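Local coordinates for capsular polysaccharide biosynthesis protein (Burkholderia pseudomallei, PDB 4BQN), which binds coenzyme A and is probably an acetyltransferase acting in the biosynthesis of the capsular polysaccharide, at residues V68-Y72 with R73-Y77; R150-I153 with D154-E157; A268-P271 with Y272-Q276; R282-K285 with A286-S289; V302-A305 with L306-F310. The protein carries 1 engineered substitution. All blocks are in the same frame, centred on the assembly; numbering follows the deposited sequence.

Contact 1: residues V68-Y72 with R73-Y77. With COA (coenzyme A), chain C.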
# COMPACT_ATOMS: atom_id res chain seq x y z
N VAL A 68 -4.04 -7.04 -11.18
CA VAL A 68 -5.20 -6.13 -11.20
C VAL A 68 -6.37 -6.89 -11.80
O VAL A 68 -6.32 -7.32 -12.95
CB VAL A 68 -4.96 -4.84 -12.03
CG1 VAL A 68 -6.20 -3.96 -12.01
CG2 VAL A 68 -3.75 -4.06 -11.52
N SER A 69 -7.43 -7.04 -11.02
CA SER A 69 -8.60 -7.81 -11.42
C SER A 69 -9.38 -7.13 -12.54
O SER A 69 -9.31 -5.91 -12.71
CB SER A 69 -9.55 -8.01 -10.23
OG SER A 69 -10.20 -6.78 -9.91
N GLU A 70 -10.16 -7.92 -13.26
CA GLU A 70 -11.09 -7.39 -14.25
C GLU A 70 -12.20 -6.56 -13.59
O GLU A 70 -12.68 -5.58 -14.17
CB GLU A 70 -11.69 -8.51 -15.11
CG GLU A 70 -12.83 -8.05 -16.01
CD GLU A 70 -13.11 -9.00 -17.17
OE1 GLU A 70 -12.17 -9.67 -17.66
OE2 GLU A 70 -14.29 -9.05 -17.60
N GLY A 71 -12.59 -6.94 -12.37
CA GLY A 71 -13.67 -6.26 -11.67
C GLY A 71 -13.34 -4.85 -11.22
O GLY A 71 -14.26 -4.06 -10.94
N TYR A 72 -12.06 -4.51 -11.14
CA TYR A 72 -11.64 -3.19 -10.68
C TYR A 72 -12.20 -2.06 -11.55
O TYR A 72 -12.96 -1.21 -11.08
CB TYR A 72 -10.11 -3.12 -10.59
CG TYR A 72 -9.56 -1.75 -10.26
CD1 TYR A 72 -9.99 -1.05 -9.11
CD2 TYR A 72 -8.63 -1.14 -11.09
CE1 TYR A 72 -9.49 0.20 -8.80
CE2 TYR A 72 -8.13 0.11 -10.79
CZ TYR A 72 -8.57 0.77 -9.65
OH TYR A 72 -8.07 2.01 -9.35
N ARG A 73 -11.83 -2.06 -12.83
CA ARG A 73 -12.28 -1.01 -13.76
C ARG A 73 -12.71 -1.56 -15.11
O ARG A 73 -13.09 -0.80 -16.01
CB ARG A 73 -11.19 0.05 -13.98
CG ARG A 73 -11.01 1.00 -12.81
CD ARG A 73 -9.93 2.03 -13.10
NE ARG A 73 -10.35 2.94 -14.17
CZ ARG A 73 -9.52 3.67 -14.92
NH1 ARG A 73 -8.21 3.63 -14.74
NH2 ARG A 73 -10.01 4.47 -15.87
N GLY A 74 -12.63 -2.88 -15.27
CA GLY A 74 -12.94 -3.51 -16.55
C GLY A 74 -11.76 -4.30 -17.09
O GLY A 74 -10.62 -4.12 -16.67
N GLU A 75 -12.05 -5.17 -18.05
CA GLU A 75 -11.03 -6.01 -18.67
C GLU A 75 -9.80 -5.24 -19.15
O GLU A 75 -8.68 -5.75 -19.02
CB GLU A 75 -11.63 -6.80 -19.83
CG GLU A 75 -10.67 -7.81 -20.44
CD GLU A 75 -11.27 -8.60 -21.57
OE1 GLU A 75 -12.03 -8.02 -22.37
OE2 GLU A 75 -10.97 -9.80 -21.65
N LYS A 76 -9.99 -4.06 -19.73
CA LYS A 76 -8.88 -3.34 -20.37
C LYS A 76 -7.74 -2.99 -19.41
O LYS A 76 -6.61 -2.83 -19.85
CB LYS A 76 -9.38 -2.06 -21.06
CG LYS A 76 -10.24 -2.29 -22.27
CD LYS A 76 -10.61 -0.96 -22.92
CE LYS A 76 -11.30 -1.17 -24.24
NZ LYS A 76 -11.46 0.14 -24.91
N TYR A 77 -8.06 -2.86 -18.11
CA TYR A 77 -7.08 -2.47 -17.09
C TYR A 77 -6.54 -3.68 -16.33
O TYR A 77 -5.68 -3.53 -15.47
CB TYR A 77 -7.70 -1.47 -16.11
CG TYR A 77 -8.29 -0.28 -16.82
CD1 TYR A 77 -7.50 0.81 -17.16
CD2 TYR A 77 -9.64 -0.25 -17.18
CE1 TYR A 77 -8.02 1.90 -17.83
CE2 TYR A 77 -10.18 0.83 -17.85
CZ TYR A 77 -9.35 1.90 -18.18
OH TYR A 77 -9.85 2.99 -18.85
N1A COA C . -4.74 -6.84 3.08
C2A COA C . -5.97 -6.27 3.16
N3A COA C . -6.55 -5.64 2.13
C4A COA C . -5.92 -5.61 0.93
C5A COA C . -4.60 -6.22 0.77
C6A COA C . -4.02 -6.86 1.94
N6A COA C . -2.80 -7.44 1.85
N7A COA C . -4.20 -6.03 -0.51
C8A COA C . -5.21 -5.35 -1.13
N9A COA C . -6.20 -5.08 -0.26
C1B COA C . -7.49 -4.42 -0.52
C2B COA C . -7.45 -3.31 -1.56
O2B COA C . -7.11 -2.07 -0.94
C3B COA C . -8.89 -3.36 -2.05
O3B COA C . -9.70 -2.73 -1.04
P3B COA C . -11.24 -2.33 -1.29
O7A COA C . -11.60 -1.55 -0.04
O8A COA C . -11.20 -1.48 -2.53
O9A COA C . -12.00 -3.62 -1.45
C4B COA C . -9.21 -4.86 -2.04
O4B COA C . -8.31 -5.45 -1.10
C5B COA C . -9.04 -5.54 -3.41
O5B COA C . -7.72 -5.27 -3.85
P1A COA C . -6.80 -6.41 -4.47
O1A COA C . -5.45 -5.78 -4.67
O2A COA C . -6.87 -7.66 -3.66
O3A COA C . -7.44 -6.78 -5.89
P2A COA C . -7.80 -5.98 -7.24
O4A COA C . -9.30 -6.00 -7.38
O5A COA C . -6.98 -6.62 -8.32
O6A COA C . -7.34 -4.47 -7.01
CBP COA C . -6.01 -2.50 -6.73
CCP COA C . -6.02 -3.95 -7.21
CDP COA C . -4.62 -1.89 -6.91
CEP COA C . -6.95 -1.70 -7.62
CAP COA C . -6.45 -2.49 -5.25
OAP COA C . -5.43 -3.07 -4.43
C9P COA C . -6.84 -1.15 -4.63
O9P COA C . -7.98 -0.72 -4.77
N8P COA C . -5.94 -0.51 -3.89
C7P COA C . -6.25 0.74 -3.20
C6P COA C . -6.32 1.97 -4.10
C5P COA C . -4.97 2.16 -4.74
O5P COA C . -4.70 1.64 -5.82
N4P COA C . -4.13 2.91 -4.06
C3P COA C . -2.80 3.17 -4.54
C2P COA C . -1.79 2.72 -3.51
S1P COA C . -0.26 2.50 -4.33
O HOH W 1 -9.78 -3.57 -14.09
O HOH W 2 -14.76 -5.92 -18.63
O HOH W 3 -12.78 -11.38 -19.86
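Tyr72 and Arg73 are neighbours whose side chains run the same way, and the CG of Arg73 lies over the Tyr72 ring, 3.8 Å from its centroid and 19° off the normal: a CH-pi contact. The opposite face of that ring carries a methyl of coenzyme A, CEP, over its centre, with Tyr72 CE1 3.4 Å from CEP. The ring is thus clamped between an arginine chain and the pantetheine arm. Beyond CG the Arg73 chain bends at chi3 (67°), which lays its guanidinium on a face of the Tyr77 ring, while NH1 reaches the carbonyls of Cys41 and Ala44. Ser69 grips one phosphate twice, its N to O5A (2.8 Å) and its OG to O4A (2.8 Å); the same OG weakly accepts from Tyr72 N. Behind this, Gly74 N gives a weak bond to Glu70 O (2.9 Å), and Gly74, with positive phi, turns the chain out of the short helix. A water takes the N-H of Arg73 and donates to the carbonyls of Ser69 and Gly74, pinning the turn from within. In one of two Glu70 conformers, its OE1 stands 4.2 Å from Glu75 OE2, bridged by another water that donates to both, which should ease the repulsion. Ser69 is the N-cap of helix 70-73, and this capped turn holds one phosphate of the pyrophosphate in the coenzyme A pocket.

Contact 2: residues R150-I153 with D154-E157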
# COMPACT_ATOMS: atom_id res chain seq x y z
N ARG A 150 -1.85 -3.06 21.21
CA ARG A 150 -0.58 -3.65 21.63
C ARG A 150 -0.79 -5.08 22.12
O ARG A 150 -0.02 -5.98 21.76
CB ARG A 150 0.11 -2.80 22.70
CG ARG A 150 1.34 -3.48 23.28
CD ARG A 150 2.24 -2.43 23.89
NE ARG A 150 3.54 -2.98 24.25
CZ ARG A 150 4.63 -2.24 24.47
NH1 ARG A 150 4.58 -0.91 24.36
NH2 ARG A 150 5.77 -2.82 24.79
N ILE A 151 -1.82 -5.30 22.93
CA ILE A 151 -2.15 -6.65 23.36
C ILE A 151 -2.39 -7.57 22.16
O ILE A 151 -2.01 -8.75 22.18
CB ILE A 151 -3.36 -6.64 24.32
CG1 ILE A 151 -2.94 -6.01 25.66
CG2 ILE A 151 -3.94 -8.03 24.53
CD1 ILE A 151 -4.09 -5.55 26.54
N ASP A 152 -2.95 -7.00 21.09
CA ASP A 152 -3.31 -7.78 19.91
C ASP A 152 -2.28 -7.75 18.78
O ASP A 152 -2.59 -8.19 17.67
CB ASP A 152 -4.66 -7.29 19.37
CG ASP A 152 -5.81 -7.62 20.30
OD1 ASP A 152 -5.64 -8.51 21.17
OD2 ASP A 152 -6.89 -7.00 20.17
N ILE A 153 -1.06 -7.26 19.03
CA ILE A 153 -0.11 -7.05 17.94
C ILE A 153 0.21 -8.32 17.15
O ILE A 153 0.28 -8.28 15.91
CB ILE A 153 1.16 -6.31 18.41
CG1 ILE A 153 1.95 -5.82 17.19
CG2 ILE A 153 1.99 -7.19 19.35
CD1 ILE A 153 3.07 -4.87 17.53
N ASP A 154 0.34 -9.46 17.83
CA ASP A 154 0.67 -10.69 17.11
C ASP A 154 -0.49 -11.13 16.22
O ASP A 154 -0.27 -11.62 15.11
CB ASP A 154 1.04 -11.82 18.07
CG ASP A 154 2.35 -11.58 18.78
OD1 ASP A 154 3.21 -10.85 18.25
OD2 ASP A 154 2.55 -12.17 19.87
N GLU A 155 -1.71 -10.97 16.70
CA GLU A 155 -2.90 -11.32 15.92
C GLU A 155 -2.96 -10.44 14.67
O GLU A 155 -3.26 -10.91 13.57
CB GLU A 155 -4.16 -11.15 16.76
CG GLU A 155 -5.46 -11.40 15.99
CD GLU A 155 -6.70 -11.21 16.83
OE1 GLU A 155 -6.59 -10.89 18.03
OE2 GLU A 155 -7.81 -11.41 16.29
N ILE A 156 -2.72 -9.14 14.86
CA ILE A 156 -2.73 -8.20 13.74
C ILE A 156 -1.70 -8.61 12.70
O ILE A 156 -2.02 -8.71 11.52
CB ILE A 156 -2.48 -6.76 14.23
CG1 ILE A 156 -3.66 -6.27 15.08
CG2 ILE A 156 -2.25 -5.83 13.04
CD1 ILE A 156 -3.34 -5.07 15.96
N GLU A 157 -0.46 -8.86 13.14
CA GLU A 157 0.62 -9.21 12.21
C GLU A 157 0.34 -10.52 11.49
O GLU A 157 0.60 -10.62 10.29
CB GLU A 157 1.96 -9.26 12.90
CG GLU A 157 2.43 -7.88 13.28
CD GLU A 157 3.80 -7.85 13.90
OE1 GLU A 157 4.40 -8.94 14.11
OE2 GLU A 157 4.28 -6.74 14.20
O HOH W 4 -0.07 -10.04 20.71
O HOH W 5 -4.88 -10.98 20.23
O HOH W 6 -8.57 -8.85 19.05
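Ile156 N donates to Asp152 O (3.0 Å, 167°), and Glu157 N to Ile153 O (2.9 Å), the backbone bonds that start the next helix. Hydrogen bonds through water join the acids beside them. One water donates to Asp152 OD1 (2.7 Å) and to Glu155 OE1 (2.8 Å), the other donates to Glu155 OE1 and, weakly, to Asp152 OD2, so OE1 accepts a hydrogen bond from each water. The two carboxylates lie side by side, planes 61° apart, with OD1 of Asp152 4.1 Å from OE1 of Glu155, and the waters probably soften the repulsion. Positive charge also lies near: Glu155 OE2 forms a salt bridge with Arg300, and Arg308 makes a long, weak ion pair with Asp152 OD2. On the other side of the turn, Arg191 bridges Asp154 and Glu157.

Asp152 sits at a helix-to-helix junction: it is where helix 142-151 leaves helical geometry and also the N-cap position of helix 153-167, though its side chain makes no capping bond. A water does part of that work, taking the N-H of Asp154 and donating to Ile151 O.

Packing fills in around the polar groups. The CG1 of Ile156 rests against Asp152 O at 3.4 Å, with CD1 close behind. CG1 of Ile153, trans to the backbone N (chi1 -167°), runs alongside the Glu157 chain and comes 3.9 Å from its OE2. Outside the turn, Trp301 of helix 300-310 touches Asp152, Glu155 and Ile156, and Tyr245 packs on Ile153.

Contact 3: residues A268-P271 with Y272-Q276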
# COMPACT_ATOMS: atom_id res chain seq x y z
N ALA A 268 -1.12 18.21 13.38
CA ALA A 268 -1.03 17.67 14.75
C ALA A 268 -2.06 16.56 14.93
O ALA A 268 -3.13 16.59 14.30
CB ALA A 268 -1.20 18.79 15.78
N TYR A 269 -1.74 15.57 15.77
CA TYR A 269 -2.64 14.41 15.84
C TYR A 269 -4.02 14.77 16.37
O TYR A 269 -5.00 14.20 15.89
CB TYR A 269 -2.02 13.22 16.59
CG TYR A 269 -1.85 13.43 18.08
CD1 TYR A 269 -2.90 13.18 18.96
CD2 TYR A 269 -0.65 13.89 18.59
CE1 TYR A 269 -2.75 13.39 20.32
CE2 TYR A 269 -0.48 14.10 19.95
CZ TYR A 269 -1.54 13.85 20.80
OH TYR A 269 -1.34 14.06 22.13
N GLU A 270 -4.14 15.72 17.30
CA GLU A 270 -5.45 16.05 17.85
C GLU A 270 -6.38 16.64 16.79
O GLU A 270 -7.48 16.11 16.58
CB GLU A 270 -5.36 16.96 19.09
CG GLU A 270 -6.70 17.26 19.72
CD GLU A 270 -6.59 18.09 20.99
OE1 GLU A 270 -5.64 18.90 21.10
OE2 GLU A 270 -7.46 17.93 21.87
N PRO A 271 -5.95 17.73 16.10
CA PRO A 271 -6.84 18.24 15.05
C PRO A 271 -7.06 17.24 13.93
O PRO A 271 -8.15 17.21 13.37
CB PRO A 271 -6.11 19.48 14.52
CG PRO A 271 -4.72 19.39 15.04
CD PRO A 271 -4.81 18.64 16.32
N TYR A 272 -6.07 16.43 13.59
CA TYR A 272 -6.26 15.40 12.57
C TYR A 272 -7.43 14.48 12.93
O TYR A 272 -8.35 14.23 12.13
CB TYR A 272 -4.97 14.59 12.33
CG TYR A 272 -5.21 13.48 11.32
CD1 TYR A 272 -5.10 13.73 9.95
CD2 TYR A 272 -5.63 12.21 11.73
CE1 TYR A 272 -5.37 12.73 9.02
CE2 TYR A 272 -5.90 11.20 10.82
CZ TYR A 272 -5.76 11.47 9.46
OH TYR A 272 -6.04 10.46 8.57
N LEU A 273 -7.40 13.96 14.16
CA LEU A 273 -8.41 13.01 14.58
C LEU A 273 -9.78 13.67 14.77
O LEU A 273 -10.80 13.10 14.43
CB LEU A 273 -7.96 12.26 15.84
CG LEU A 273 -6.73 11.35 15.64
CD1 LEU A 273 -6.22 10.88 16.99
CD2 LEU A 273 -7.07 10.16 14.74
N LEU A 274 -9.80 14.88 15.32
CA LEU A 274 -11.05 15.62 15.41
C LEU A 274 -11.66 15.86 14.02
O LEU A 274 -12.88 15.73 13.85
CB LEU A 274 -10.82 16.95 16.14
CG LEU A 274 -10.49 16.86 17.63
CD1 LEU A 274 -10.07 18.21 18.19
CD2 LEU A 274 -11.62 16.26 18.46
N GLU A 275 -10.83 16.18 13.04
CA GLU A 275 -11.31 16.38 11.66
C GLU A 275 -11.85 15.10 11.04
O GLU A 275 -12.76 15.13 10.23
CB GLU A 275 -10.21 17.01 10.80
CG GLU A 275 -9.92 18.46 11.13
CD GLU A 275 -8.82 19.09 10.28
OE1 GLU A 275 -8.46 18.51 9.23
OE2 GLU A 275 -8.30 20.16 10.67
N GLN A 276 -11.29 13.96 11.43
CA GLN A 276 -11.85 12.67 10.99
C GLN A 276 -13.29 12.52 11.48
O GLN A 276 -14.18 12.11 10.71
CB GLN A 276 -10.99 11.49 11.47
CG GLN A 276 -9.63 11.41 10.78
CD GLN A 276 -9.75 10.89 9.36
OE1 GLN A 276 -10.35 9.84 9.12
NE2 GLN A 276 -9.21 11.64 8.40
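The first turns of helix 269-281, which follows directly on the hairpin of strands 260-262 and 265-267, bring Glu270 against Leu274. Ala268 is the N-cap residue, and its carbonyl takes the first i to i+4 bond, from Tyr272 N (3.0 Å). The ladder goes on with Leu273 N to Tyr269 O, Leu274 N to Glu270 O and Glu275 N to Pro271 O. Pro271 has no N-H to give, which costs nothing in the first turn, where amides lack a helical acceptor. In one of two Tyr269 conformers, CD1 of Leu273 meets the ring at its edge, a loose 4.5 Å from CD1 of the tyrosine. The Tyr272 ring swings the other way and stacks on Tyr260, tying the helix back to the hairpin, while Leu139 of helix 135-140 touches Glu270, Leu273 and Leu274. Glu270, also modelled in two conformers, points the same way as Leu274 in the one described: CG lies anti to the backbone N (chi1 -177°) and the chain continues extended, with CG 3.8 Å from Leu274 CD1. Beyond them the CG of Glu275 presses on the carbonyl of its i-4 partner, 3.1 Å from Pro271 O.

Contact 4: residues R282-K285 with A286-S289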
# COMPACT_ATOMS: atom_id res chain seq x y z
N ARG A 282 -20.38 14.15 8.37
CA ARG A 282 -21.00 14.73 7.17
C ARG A 282 -21.71 13.70 6.29
O ARG A 282 -22.57 14.06 5.50
CB ARG A 282 -19.98 15.52 6.34
CG ARG A 282 -19.43 16.74 7.07
CD ARG A 282 -18.38 17.49 6.26
NE ARG A 282 -17.66 18.44 7.11
CZ ARG A 282 -16.35 18.39 7.37
NH1 ARG A 282 -15.58 17.46 6.82
NH2 ARG A 282 -15.80 19.29 8.17
N SER A 283 -21.35 12.43 6.43
CA SER A 283 -21.95 11.37 5.62
C SER A 283 -23.15 10.75 6.34
O SER A 283 -23.28 10.88 7.55
CB SER A 283 -20.90 10.29 5.32
OG SER A 283 -20.03 10.71 4.29
N PRO A 284 -24.03 10.04 5.60
CA PRO A 284 -25.15 9.37 6.28
C PRO A 284 -24.63 8.33 7.26
O PRO A 284 -23.72 7.56 6.94
CB PRO A 284 -25.91 8.70 5.13
CG PRO A 284 -25.50 9.45 3.90
CD PRO A 284 -24.07 9.82 4.14
N LYS A 285 -25.20 8.31 8.46
CA LYS A 285 -24.78 7.37 9.49
C LYS A 285 -24.88 5.92 9.01
O LYS A 285 -24.01 5.10 9.32
CB LYS A 285 -25.61 7.56 10.76
CG LYS A 285 -24.96 6.93 11.98
CD LYS A 285 -25.80 7.20 13.21
CE LYS A 285 -24.95 7.54 14.41
NZ LYS A 285 -25.85 7.97 15.52
N ALA A 286 -25.92 5.59 8.26
CA ALA A 286 -26.07 4.22 7.75
C ALA A 286 -24.89 3.83 6.87
O ALA A 286 -24.45 2.67 6.89
CB ALA A 286 -27.39 4.06 7.00
N ASP A 287 -24.37 4.78 6.10
CA ASP A 287 -23.25 4.48 5.20
C ASP A 287 -21.95 4.38 5.97
O ASP A 287 -21.10 3.53 5.65
CB ASP A 287 -23.11 5.55 4.11
CG ASP A 287 -24.33 5.67 3.23
OD1 ASP A 287 -25.24 4.81 3.32
OD2 ASP A 287 -24.37 6.63 2.43
N VAL A 288 -21.79 5.21 6.99
CA VAL A 288 -20.62 5.10 7.87
C VAL A 288 -20.66 3.73 8.60
O VAL A 288 -19.62 3.06 8.73
CB VAL A 288 -20.54 6.28 8.86
CG1 VAL A 288 -19.38 6.10 9.83
CG2 VAL A 288 -20.37 7.58 8.10
N SER A 289 -21.83 3.31 9.05
CA SER A 289 -21.97 1.99 9.69
C SER A 289 -21.65 0.83 8.72
O SER A 289 -20.96 -0.13 9.08
CB SER A 289 -23.37 1.83 10.26
OG SER A 289 -23.49 0.61 10.97
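The carboxylate of Asp287 comes up against the pyrrolidine ring of Pro284, the two side chains set at a slant to each other. One oxygen does the touching: OD2 lies 3.4 Å from Pro284 CG and only slightly farther from CD and CB, so it meets three ring carbons at once. The Asp287 side chain gets there because its CG stands beside the backbone N, opposite the carbonyl carbon (chi1 -61°), which turns it back toward the start of the helix.

Pro284 occupies the N-cap position of helix 285-296, with no side-chain hydroxyl or carboxylate to cap it. Its carbonyl accepts twice: from Val288 N (3.0 Å, 162°) in the regular helical pattern, and weakly from Asp287 N at 127°. The following bond, Ser289 N to Lys285 O (2.8 Å), continues the pattern. On the inner side, CG2 of Val288 packs on Ser283 CB at 3.9 Å and also rests on Pro284 O at 3.5 Å. Leu113 touches Ser283, Asp287 and Val288 from a loop, and Ala126 and Val130 of helix 123-130 back the valine. Lys285 sends its amino group to a salt bridge with Asp132 OD1.

Between these two segments, where helix 269-281 gives way to helix 285-296, the hydrogen bonds are all main-chain, and the side chains meet by van der Waals contact. Asp287 has proline carbon for its near neighbour, but an acid in the first turn is probably favoured by the partial positive charge of the helix N-terminus.

Contact 5: residues V302-A305 with L306-F310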
# COMPACT_ATOMS: atom_id res chain seq x y z
N VAL A 302 -10.25 -4.48 15.72
CA VAL A 302 -10.92 -3.20 15.60
C VAL A 302 -12.13 -3.12 16.56
O VAL A 302 -12.26 -2.18 17.35
CB VAL A 302 -11.34 -2.97 14.14
CG1 VAL A 302 -12.07 -1.66 14.01
CG2 VAL A 302 -10.12 -2.97 13.23
N ARG A 303 -13.04 -4.11 16.49
CA ARG A 303 -14.17 -4.10 17.44
C ARG A 303 -13.70 -4.30 18.87
O ARG A 303 -14.29 -3.75 19.80
CB ARG A 303 -15.26 -5.11 17.10
CG ARG A 303 -16.19 -4.68 15.98
CD ARG A 303 -17.39 -5.61 15.85
NE ARG A 303 -17.98 -5.52 14.51
CZ ARG A 303 -18.87 -4.60 14.13
NH1 ARG A 303 -19.27 -3.66 14.99
NH2 ARG A 303 -19.33 -4.60 12.89
N THR A 304 -12.63 -5.08 19.06
CA THR A 304 -12.08 -5.30 20.39
C THR A 304 -11.57 -3.99 20.99
O THR A 304 -11.84 -3.70 22.16
CB THR A 304 -10.97 -6.35 20.36
OG1 THR A 304 -11.56 -7.62 20.04
CG2 THR A 304 -10.26 -6.46 21.70
N ALA A 305 -10.83 -3.20 20.20
CA ALA A 305 -10.33 -1.91 20.68
C ALA A 305 -11.49 -0.96 21.03
O ALA A 305 -11.44 -0.29 22.06
CB ALA A 305 -9.41 -1.27 19.66
N LEU A 306 -12.52 -0.93 20.18
CA LEU A 306 -13.66 -0.06 20.41
C LEU A 306 -14.35 -0.45 21.74
O LEU A 306 -14.71 0.43 22.53
CB LEU A 306 -14.64 -0.14 19.24
CG LEU A 306 -15.66 0.98 19.05
CD1 LEU A 306 -14.96 2.29 18.69
CD2 LEU A 306 -16.67 0.58 17.99
N ARG A 307 -14.52 -1.75 21.96
CA ARG A 307 -15.17 -2.27 23.16
C ARG A 307 -14.33 -1.98 24.41
O ARG A 307 -14.84 -1.48 25.42
CB ARG A 307 -15.45 -3.78 23.03
CG ARG A 307 -15.89 -4.45 24.32
CD ARG A 307 -16.08 -5.95 24.18
NE ARG A 307 -14.85 -6.66 23.80
CZ ARG A 307 -13.83 -6.93 24.61
NH1 ARG A 307 -13.85 -6.55 25.89
NH2 ARG A 307 -12.78 -7.58 24.14
N ARG A 308 -13.04 -2.30 24.35
CA ARG A 308 -12.18 -2.10 25.50
C ARG A 308 -12.07 -0.64 25.92
O ARG A 308 -12.06 -0.33 27.11
CB ARG A 308 -10.78 -2.66 25.25
CG ARG A 308 -10.74 -4.18 25.31
CD ARG A 308 -9.37 -4.67 24.92
NE ARG A 308 -9.27 -6.11 25.03
CZ ARG A 308 -8.33 -6.84 24.43
NH1 ARG A 308 -7.43 -6.27 23.63
NH2 ARG A 308 -8.32 -8.15 24.62
N ALA A 309 -12.01 0.26 24.93
CA ALA A 309 -11.89 1.69 25.22
C ALA A 309 -13.20 2.33 25.68
O ALA A 309 -13.19 3.19 26.57
CB ALA A 309 -11.33 2.45 24.02
N PHE A 310 -14.33 1.90 25.10
CA PHE A 310 -15.59 2.65 25.23
C PHE A 310 -16.79 1.97 25.89
O PHE A 310 -17.82 2.62 26.11
CB PHE A 310 -15.99 3.26 23.88
CG PHE A 310 -14.93 4.13 23.28
CD1 PHE A 310 -14.52 5.30 23.91
CD2 PHE A 310 -14.30 3.76 22.10
CE1 PHE A 310 -13.52 6.09 23.37
CE2 PHE A 310 -13.29 4.54 21.54
CZ PHE A 310 -12.91 5.71 22.18
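Thr304 and Arg308, one turn apart, carry the side-chain packing. The methyl CG2 of Thr304 sits over the centre of one face of the Arg308 guanidinium, 3.4 Å from its CZ. CG2 stands opposite the backbone N, with OG1 on the other branch (chi1 -67°), so the methyl faces the arginine while OG1 turns back to bond with Arg300 O. Arg308 is stretched from CG to NE alongside the threonine, and its aliphatic CG rests on Thr304 O at 3.4 Å.

Four main-chain bonds run through helix 300-310 here: Leu306 N to Val302 O, Arg307 N to Arg303 O, Arg308 N to Thr304 O (2.9 Å, 168°) and Ala309 N to Ala305 O. All are i to i+4, the plain alpha-helical pattern.

Charged ends find partners off the segment. Arg303 makes a salt bridge with Asp293, and Arg308 NH1 bonds to Ser148 OG. The apolar side faces inward, Leu306 meeting Phe292 and Leu124, and Ala305 lying on Ser148 of helix 142-151.

In this last helix Val302, Ala305, Leu306 and Ala309 are buried, while Arg303 and Arg308 reach across to polar groups of the neighbouring helices. The Thr304 methyl occupies a guanidinium face, which offers no N-H, so the packing does not compete with the in-plane N-H groups that Arg308 uses for bonding.

In the fold
Contact 2 is the most buried of the five and contact 4 the most superficial, while contacts 1, 3 and 5 are partly buried. Contact 1 stands apart, at least about 19 Å between nearest atoms from every other, and alone touches coenzyme A. The rest belong to the helical part of the chain: contacts 3, 4 and 5 come from three successive helices, and contact 4 begins the second of them. Contacts 2 and 5 touch, through a long, weak ion pair and the packing of Thr304 CG2 on Asp152 OD2. Chemistry follows place: phosphate-gripping groups at the ligand, water-bridged acids in contact 2, van der Waals and main-chain contacts in 3 and 4, a methyl on a guanidinium face in 5.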